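Local coordinates for response regulator receiver modulated diguanylate cyclase with PAS/PAC sensor (PDB 3CG0), which probably receives a phosphoryl signal through this receiver domain and thereby regulates a diguanylate cyclase that makes the second messenger cyclic di-GMP, at residues A22-L25 against R26-E30; F97-A100 against K101-N104; M124-H127 against K128-E132. All coordinates share one frame; numbering follows the deposited sequence. Where two conformers were deposited one is given.

Contact 1: A22-L25 against R26-E30; sequences AATL and RIQLE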
loop_
_atom_site.group_PDB
_atom_site.type_symbol
_atom_site.label_atom_id
_atom_site.label_comp_id
_atom_site.label_asym_id
_atom_site.label_seq_id
_atom_site.Cartn_x
_atom_site.Cartn_y
_atom_site.Cartn_z
ATOM N N ALA C 22 -20.213 9.708 -32.652
ATOM C CA ALA C 22 -18.754 9.772 -32.585
ATOM C C ALA C 22 -18.247 11.182 -32.351
ATOM O O ALA C 22 -17.375 11.406 -31.513
ATOM C CB ALA C 22 -18.140 9.216 -33.862
ATOM N N ALA C 23 -18.800 12.124 -33.112
ATOM C CA ALA C 23 -18.454 13.530 -33.013
ATOM C C ALA C 23 -18.832 14.085 -31.658
ATOM O O ALA C 23 -18.013 14.743 -31.020
ATOM C CB ALA C 23 -19.136 14.323 -34.126
ATOM N N THR C 24 -20.058 13.796 -31.220
ATOM C CA THR C 24 -20.551 14.188 -29.887
ATOM C C THR C 24 -19.664 13.633 -28.768
ATOM O O THR C 24 -19.298 14.359 -27.833
ATOM C CB THR C 24 -22.013 13.723 -29.669
ATOM O OG1 THR C 24 -22.789 14.000 -30.839
ATOM C CG2 THR C 24 -22.643 14.418 -28.462
ATOM N N LEU C 25 -19.308 12.351 -28.877
ATOM C CA LEU C 25 -18.321 11.732 -27.996
ATOM C C LEU C 25 -16.971 12.432 -28.026
ATOM O O LEU C 25 -16.388 12.678 -26.982
ATOM C CB LEU C 25 -18.092 10.271 -28.373
ATOM C CG LEU C 25 -18.654 9.176 -27.491
ATOM C CD1 LEU C 25 -18.134 7.867 -28.025
ATOM C CD2 LEU C 25 -18.220 9.397 -26.048
ATOM N N ARG C 26 -16.466 12.725 -29.222
ATOM C CA ARG C 26 -15.179 13.409 -29.376
ATOM C C ARG C 26 -15.201 14.785 -28.699
ATOM O O ARG C 26 -14.236 15.167 -28.039
ATOM C CB ARG C 26 -14.821 13.541 -30.855
ATOM C CG ARG C 26 -13.333 13.611 -31.129
ATOM C CD ARG C 26 -13.028 13.607 -32.623
ATOM N NE ARG C 26 -11.611 13.317 -32.855
ATOM C CZ ARG C 26 -11.130 12.713 -33.937
ATOM N NH1 ARG C 26 -11.945 12.332 -34.918
ATOM N NH2 ARG C 26 -9.828 12.488 -34.037
ATOM N N ILE C 27 -16.312 15.512 -28.864
ATOM C CA ILE C 27 -16.522 16.837 -28.237
ATOM C C ILE C 27 -16.453 16.733 -26.715
ATOM O O ILE C 27 -15.684 17.452 -26.083
ATOM C CB ILE C 27 -17.874 17.493 -28.655
ATOM C CG1 ILE C 27 -17.854 17.936 -30.116
ATOM C CG2 ILE C 27 -18.216 18.713 -27.784
ATOM C CD1 ILE C 27 -19.228 18.290 -30.647
ATOM N N GLN C 28 -17.229 15.806 -26.147
ATOM C CA GLN C 28 -17.208 15.519 -24.704
ATOM C C GLN C 28 -15.838 15.134 -24.167
ATOM O O GLN C 28 -15.457 15.603 -23.110
ATOM C CB GLN C 28 -18.211 14.429 -24.338
ATOM C CG GLN C 28 -19.651 14.887 -24.317
ATOM C CD GLN C 28 -20.601 13.770 -23.945
ATOM O OE1 GLN C 28 -20.812 12.831 -24.713
ATOM N NE2 GLN C 28 -21.189 13.871 -22.763
ATOM N N LEU C 29 -15.102 14.300 -24.900
ATOM C CA LEU C 29 -13.792 13.841 -24.453
ATOM C C LEU C 29 -12.745 14.929 -24.509
ATOM O O LEU C 29 -11.918 15.039 -23.607
ATOM C CB LEU C 29 -13.313 12.636 -25.260
ATOM C CG LEU C 29 -14.045 11.317 -25.021
ATOM C CD1 LEU C 29 -13.679 10.361 -26.114
ATOM C CD2 LEU C 29 -13.673 10.755 -23.693
ATOM N N GLU C 30 -12.787 15.727 -25.570
ATOM C CA GLU C 30 -11.870 16.849 -25.738
ATOM C C GLU C 30 -12.090 17.928 -24.667
ATOM O O GLU C 30 -11.127 18.524 -24.192
ATOM C CB GLU C 30 -12.033 17.452 -27.126
ATOM C CG GLU C 30 -10.745 17.924 -27.752
ATOM C CD GLU C 30 -10.142 16.884 -28.672
ATOM O OE1 GLU C 30 -9.665 15.838 -28.176
ATOM O OE2 GLU C 30 -10.143 17.122 -29.898
#
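Two turns of helix 19-32, the first crossover helix of the CheY-like receiver fold, bring Ala22-Leu25 against Arg26-Glu30 through four consecutive i to i+4 backbone hydrogen bonds. Arg26 N donates to Ala22 O and Ile27 N to Ala23 O, while Gln28 N reaches Thr24 O at 3.0 Å with an N-H...O angle of 173°, the straightest of the four. Leu29 N to Leu25 O, at 2.9 Å, completes the set. The i to i+4 pattern, with helical phi and psi at every residue, marks a regular alpha-helix.

The side chains of the second turn lie back on the carbonyl oxygens of the first. Ile27 sets CG1 beside its own backbone N (chi1 -70°), and this carbon comes 3.3 Å from Ala23 O, the same oxygen that accepts the Ile27 N-H. Two residues on, Leu29 does the same: its CG lies 3.3 Å from Leu25 O, with CD1 a little farther off. Gln28 runs its extended chain past Thr24 O, CG at 3.6 Å, and carries its amide onward to give NE2 to the carbonyl of Val113. Arg26 brings its CB near the oxygens of both Ala22 and Ala23. Thr24 OG1 is hydrogen-bonded to Leu20 O, one turn earlier.

The helix connects strands 11-15 and 35-40 in a beta-alpha-beta crossover. Leu25 and Leu29 pack on Ile14 of the first strand, Ala22 and Arg26 meet Val39 of the second, and Gln28 and Leu29 touch Leu118 of helix 115-132.

Contact 2: F97-A100 against K101-N104; sequences FQRA and KRVN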
loop_
_atom_site.group_PDB
_atom_site.type_symbol
_atom_site.label_atom_id
_atom_site.label_comp_id
_atom_site.label_asym_id
_atom_site.label_seq_id
_atom_site.Cartn_x
_atom_site.Cartn_y
_atom_site.Cartn_z
ATOM N N PHE C 97 -25.486 -8.587 -24.685
ATOM C CA PHE C 97 -24.931 -8.375 -23.344
ATOM C C PHE C 97 -24.385 -9.652 -22.703
ATOM O O PHE C 97 -23.574 -9.578 -21.780
ATOM C CB PHE C 97 -25.965 -7.738 -22.414
ATOM C CG PHE C 97 -26.252 -6.296 -22.723
ATOM C CD1 PHE C 97 -25.260 -5.324 -22.578
ATOM C CD2 PHE C 97 -27.513 -5.903 -23.147
ATOM C CE1 PHE C 97 -25.523 -3.989 -22.864
ATOM C CE2 PHE C 97 -27.787 -4.565 -23.434
ATOM C CZ PHE C 97 -26.788 -3.609 -23.296
ATOM N N GLN C 98 -24.840 -10.812 -23.185
ATOM C CA GLN C 98 -24.287 -12.103 -22.767
ATOM C C GLN C 98 -22.894 -12.277 -23.351
ATOM O O GLN C 98 -21.977 -12.689 -22.641
ATOM C CB GLN C 98 -25.163 -13.283 -23.218
ATOM C CG GLN C 98 -26.629 -13.215 -22.833
ATOM C CD GLN C 98 -26.958 -14.004 -21.593
ATOM O OE1 GLN C 98 -26.524 -13.670 -20.488
ATOM N NE2 GLN C 98 -27.749 -15.052 -21.767
ATOM N N ARG C 99 -22.739 -11.968 -24.641
ATOM C CA ARG C 99 -21.439 -12.091 -25.306
ATOM C C ARG C 99 -20.486 -10.990 -24.863
ATOM O O ARG C 99 -19.273 -11.187 -24.843
ATOM C CB ARG C 99 -21.552 -12.060 -26.833
ATOM C CG ARG C 99 -22.843 -12.572 -27.418
ATOM C CD ARG C 99 -22.661 -13.192 -28.801
ATOM N NE ARG C 99 -21.522 -12.674 -29.563
ATOM C CZ ARG C 99 -21.584 -11.681 -30.449
ATOM N NH1 ARG C 99 -22.728 -11.049 -30.688
ATOM N NH2 ARG C 99 -20.485 -11.308 -31.091
ATOM N N ALA C 100 -21.042 -9.833 -24.511
ATOM C CA ALA C 100 -20.246 -8.705 -24.032
ATOM C C ALA C 100 -19.653 -8.995 -22.656
ATOM O O ALA C 100 -18.542 -8.576 -22.367
ATOM C CB ALA C 100 -21.074 -7.450 -24.001
ATOM N N LYS C 101 -20.394 -9.732 -21.827
ATOM C CA LYS C 101 -19.899 -10.217 -20.534
ATOM C C LYS C 101 -18.533 -10.912 -20.653
ATOM O O LYS C 101 -17.641 -10.667 -19.846
ATOM C CB LYS C 101 -20.920 -11.167 -19.897
ATOM C CG LYS C 101 -20.663 -11.473 -18.420
ATOM C CD LYS C 101 -21.202 -12.841 -17.991
ATOM C CE LYS C 101 -22.655 -12.792 -17.511
ATOM N NZ LYS C 101 -23.635 -12.906 -18.632
ATOM N N ARG C 102 -18.376 -11.744 -21.682
ATOM C CA ARG C 102 -17.166 -12.556 -21.880
ATOM C C ARG C 102 -15.882 -11.800 -22.222
ATOM O O ARG C 102 -14.787 -12.335 -22.021
ATOM C CB ARG C 102 -17.403 -13.647 -22.932
ATOM C CG ARG C 102 -18.144 -14.866 -22.410
ATOM C CD ARG C 102 -19.570 -14.949 -22.924
ATOM N NE ARG C 102 -19.627 -15.411 -24.312
ATOM C CZ ARG C 102 -20.732 -15.834 -24.926
ATOM N NH1 ARG C 102 -21.897 -15.866 -24.285
ATOM N NH2 ARG C 102 -20.673 -16.231 -26.192
ATOM N N VAL C 103 -15.994 -10.573 -22.735
ATOM C CA VAL C 103 -14.796 -9.748 -22.969
ATOM C C VAL C 103 -14.401 -9.040 -21.663
ATOM O O VAL C 103 -13.326 -8.445 -21.563
ATOM C CB VAL C 103 -14.953 -8.739 -24.172
ATOM C CG1 VAL C 103 -15.895 -9.283 -25.236
ATOM C CG2 VAL C 103 -15.414 -7.366 -23.724
ATOM N N ASN C 104 -15.270 -9.174 -20.663
ATOM C CA ASN C 104 -15.199 -8.460 -19.383
ATOM C C ASN C 104 -14.869 -6.974 -19.515
ATOM O O ASN C 104 -13.731 -6.565 -19.249
ATOM C CB ASN C 104 -14.259 -9.155 -18.387
ATOM C CG ASN C 104 -14.362 -8.563 -16.977
ATOM O OD1 ASN C 104 -15.460 -8.257 -16.488
ATOM N ND2 ASN C 104 -13.213 -8.374 -16.333
#
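Lys101 N donates to Phe97 O at 3.2 Å, and the next bonds span three residues: a weak one from Arg102 N to Arg99 O and one from Val103 N to Ala100 O, 3.3 Å. A type I turn over Lys101-Asn104 follows, Asn104 N bonding Lys101 O, and the positive phi of Asn104 (44°) takes the chain out of helical geometry.

Arg102 folds back over the preceding turn. Bends at chi2 and chi3 bring CD to 3.3 Å from Gln98 O and lay one guanidinium face over Arg99 CA, which stands 3.7 Å above the centre of the plane. The segments lead from helix 94-101 into the loop before strand 107-110, the last strand of the receiver sheet.

The Gln98 and Lys101 side chains extend alongside each other in one direction, with OE1 of Gln98 3.5 Å from NZ of Lys101; that ammonium bonds the Glu132 carbonyl oxygen of the second subunit. Val103 sets CG2 3.6 Å from Ala100 O and shares Phe87 of strand 85-89 with Ala100. On the side facing helix 70-80, where Arg99 touches Val71 and Glu72, its guanidinium forms a salt bridge with Asp69. Phe97 meets Tyr108 of strand 107-110 edge-to-face, and Asn104 reaches the subunit interface, hydrogen-bonding Asn104 of the second subunit.

Contact 3: M124-H127 against K128-E132; sequences MAIH and KKKLE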
loop_
_atom_site.group_PDB
_atom_site.type_symbol
_atom_site.label_atom_id
_atom_site.label_comp_id
_atom_site.label_asym_id
_atom_site.label_seq_id
_atom_site.Cartn_x
_atom_site.Cartn_y
_atom_site.Cartn_z
ATOM N N MET C 124 -11.515 5.388 -13.511
ATOM C CA MET C 124 -11.624 4.128 -12.775
ATOM C C MET C 124 -11.168 2.913 -13.581
ATOM O O MET C 124 -10.575 2.001 -13.027
ATOM C CB MET C 124 -13.058 3.912 -12.286
ATOM C CG MET C 124 -13.484 4.694 -11.039
ATOM S SD MET C 124 -12.706 4.089 -9.526
ATOM C CE MET C 124 -11.379 5.290 -9.301
ATOM N N ALA C 125 -11.441 2.910 -14.883
ATOM C CA ALA C 125 -11.056 1.794 -15.760
ATOM C C ALA C 125 -9.551 1.661 -15.903
ATOM O O ALA C 125 -9.009 0.568 -15.775
ATOM C CB ALA C 125 -11.697 1.943 -17.105
ATOM N N ILE C 126 -8.885 2.782 -16.153
ATOM C CA ILE C 126 -7.426 2.840 -16.264
ATOM C C ILE C 126 -6.749 2.558 -14.923
ATOM O O ILE C 126 -5.729 1.870 -14.871
ATOM C CB ILE C 126 -6.973 4.231 -16.804
ATOM C CG1 ILE C 126 -7.517 4.451 -18.219
ATOM C CG2 ILE C 126 -5.442 4.375 -16.771
ATOM C CD1 ILE C 126 -7.403 5.853 -18.711
ATOM N N HIS C 127 -7.323 3.089 -13.843
ATOM C CA HIS C 127 -6.808 2.830 -12.499
ATOM C C HIS C 127 -6.885 1.348 -12.135
ATOM O O HIS C 127 -5.901 0.770 -11.713
ATOM C CB HIS C 127 -7.549 3.673 -11.452
ATOM C CG HIS C 127 -6.911 3.652 -10.096
ATOM N ND1 HIS C 127 -7.647 3.679 -8.928
ATOM C CD2 HIS C 127 -5.609 3.613 -9.719
ATOM C CE1 HIS C 127 -6.828 3.656 -7.891
ATOM N NE2 HIS C 127 -5.584 3.618 -8.344
ATOM N N LYS C 128 -8.055 0.743 -12.307
ATOM C CA LYS C 128 -8.215 -0.699 -12.132
ATOM C C LYS C 128 -7.154 -1.471 -12.912
ATOM O O LYS C 128 -6.533 -2.386 -12.367
ATOM C CB LYS C 128 -9.622 -1.149 -12.544
ATOM C CG LYS C 128 -9.843 -2.655 -12.480
ATOM C CD LYS C 128 -11.264 -3.016 -12.824
ATOM C CE LYS C 128 -11.406 -4.517 -13.057
ATOM N NZ LYS C 128 -12.769 -4.826 -13.563
ATOM N N LYS C 129 -6.933 -1.074 -14.164
ATOM C CA LYS C 129 -5.926 -1.703 -15.030
ATOM C C LYS C 129 -4.503 -1.553 -14.482
ATOM O O LYS C 129 -3.753 -2.523 -14.459
ATOM C CB LYS C 129 -6.015 -1.160 -16.469
ATOM C CG LYS C 129 -5.105 -1.889 -17.473
ATOM C CD LYS C 129 -5.831 -2.837 -18.451
ATOM C CE LYS C 129 -6.784 -3.852 -17.816
ATOM N NZ LYS C 129 -7.437 -4.727 -18.843
ATOM N N LYS C 130 -4.157 -0.350 -14.019
ATOM C CA LYS C 130 -2.852 -0.083 -13.394
ATOM C C LYS C 130 -2.523 -1.020 -12.222
ATOM O O LYS C 130 -1.474 -1.677 -12.223
ATOM C CB LYS C 130 -2.751 1.374 -12.922
ATOM C CG LYS C 130 -2.502 2.400 -14.023
ATOM C CD LYS C 130 -2.121 3.754 -13.416
ATOM C CE LYS C 130 -2.539 4.933 -14.299
ATOM N NZ LYS C 130 -1.697 5.079 -15.524
ATOM N N LEU C 131 -3.422 -1.079 -11.239
ATOM C CA LEU C 131 -3.221 -1.881 -10.031
ATOM C C LEU C 131 -3.133 -3.374 -10.324
ATOM O O LEU C 131 -2.282 -4.074 -9.775
ATOM C CB LEU C 131 -4.350 -1.647 -9.025
ATOM C CG LEU C 131 -4.555 -0.248 -8.466
ATOM C CD1 LEU C 131 -5.883 -0.201 -7.771
ATOM C CD2 LEU C 131 -3.427 0.184 -7.528
ATOM N N GLU C 132 -4.013 -3.851 -11.195
ATOM C CA GLU C 132 -4.092 -5.272 -11.498
ATOM C C GLU C 132 -2.935 -5.795 -12.363
ATOM O O GLU C 132 -2.726 -7.001 -12.431
ATOM C CB GLU C 132 -5.444 -5.606 -12.133
ATOM C CG GLU C 132 -6.628 -5.478 -11.181
ATOM C CD GLU C 132 -7.925 -5.991 -11.780
ATOM O OE1 GLU C 132 -7.984 -6.195 -13.012
ATOM O OE2 GLU C 132 -8.889 -6.197 -11.015
#
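Lys128 N binds Met124 O at 2.9 Å and 168°, the first of four successive i to i+4 backbone hydrogen bonds. Lys129 N to Ala125 O and Lys130 N to Ile126 O follow, and Leu131 N meets His127 O at 3.1 Å.

Between the two segments, His127 and Leu131 make a CH-pi contact. CG anti to the backbone N (chi1 -169°) places the imidazole beside Leu131. The CD1 methyl of Leu131 sits over one face of the His127 ring, 4.1 Å from its centroid and 20° off its normal, displaced toward the rim near NE2 and CE1. These turns end helix 115-132, the C-terminal helix of the receiver domain, and the same surface faces a second subunit: Tyr108 of that subunit packs on Met124, His127 and Leu131, and its hydroxyl is hydrogen-bonded to Glu132 OE2.

On another flank, Ile126 and Lys130 lie alongside each other, CG2 of the isoleucine 3.9 Å from CE of the lysine. Nearer the backbone, CG of Lys130 approaches Ile126 O at 3.4 Å, the oxygen that accepts its own N-H. Lys128 keeps an extended chain, leading its NZ to the carbonyl oxygen of Pro105 in the second subunit. Lys129, bent at chi2 and chi3, touches Pro84 of its own chain, while Ile126 touches Pro10.

Overall arrangement
Along the chain the contacts come in series, on helix 19-32, at the end of helix 94-101 and on helix 115-132, around the five-stranded parallel sheet of the receiver domain. Contacts 1 and 2 lie on opposite sides of the chain's centre, their centres 25 Å apart. Contact 3 is 23 Å from contact 1 and 19 Å from contact 2, centre to centre; its nearest atoms come within about 9 Å and 5 Å of them, without touching. Contact 1 meets no other subunit, whereas helix 115-132 of one chain meets the 97-104 region of the other, so contacts 2 and 3 both contribute to an interface between subunits in this assembly.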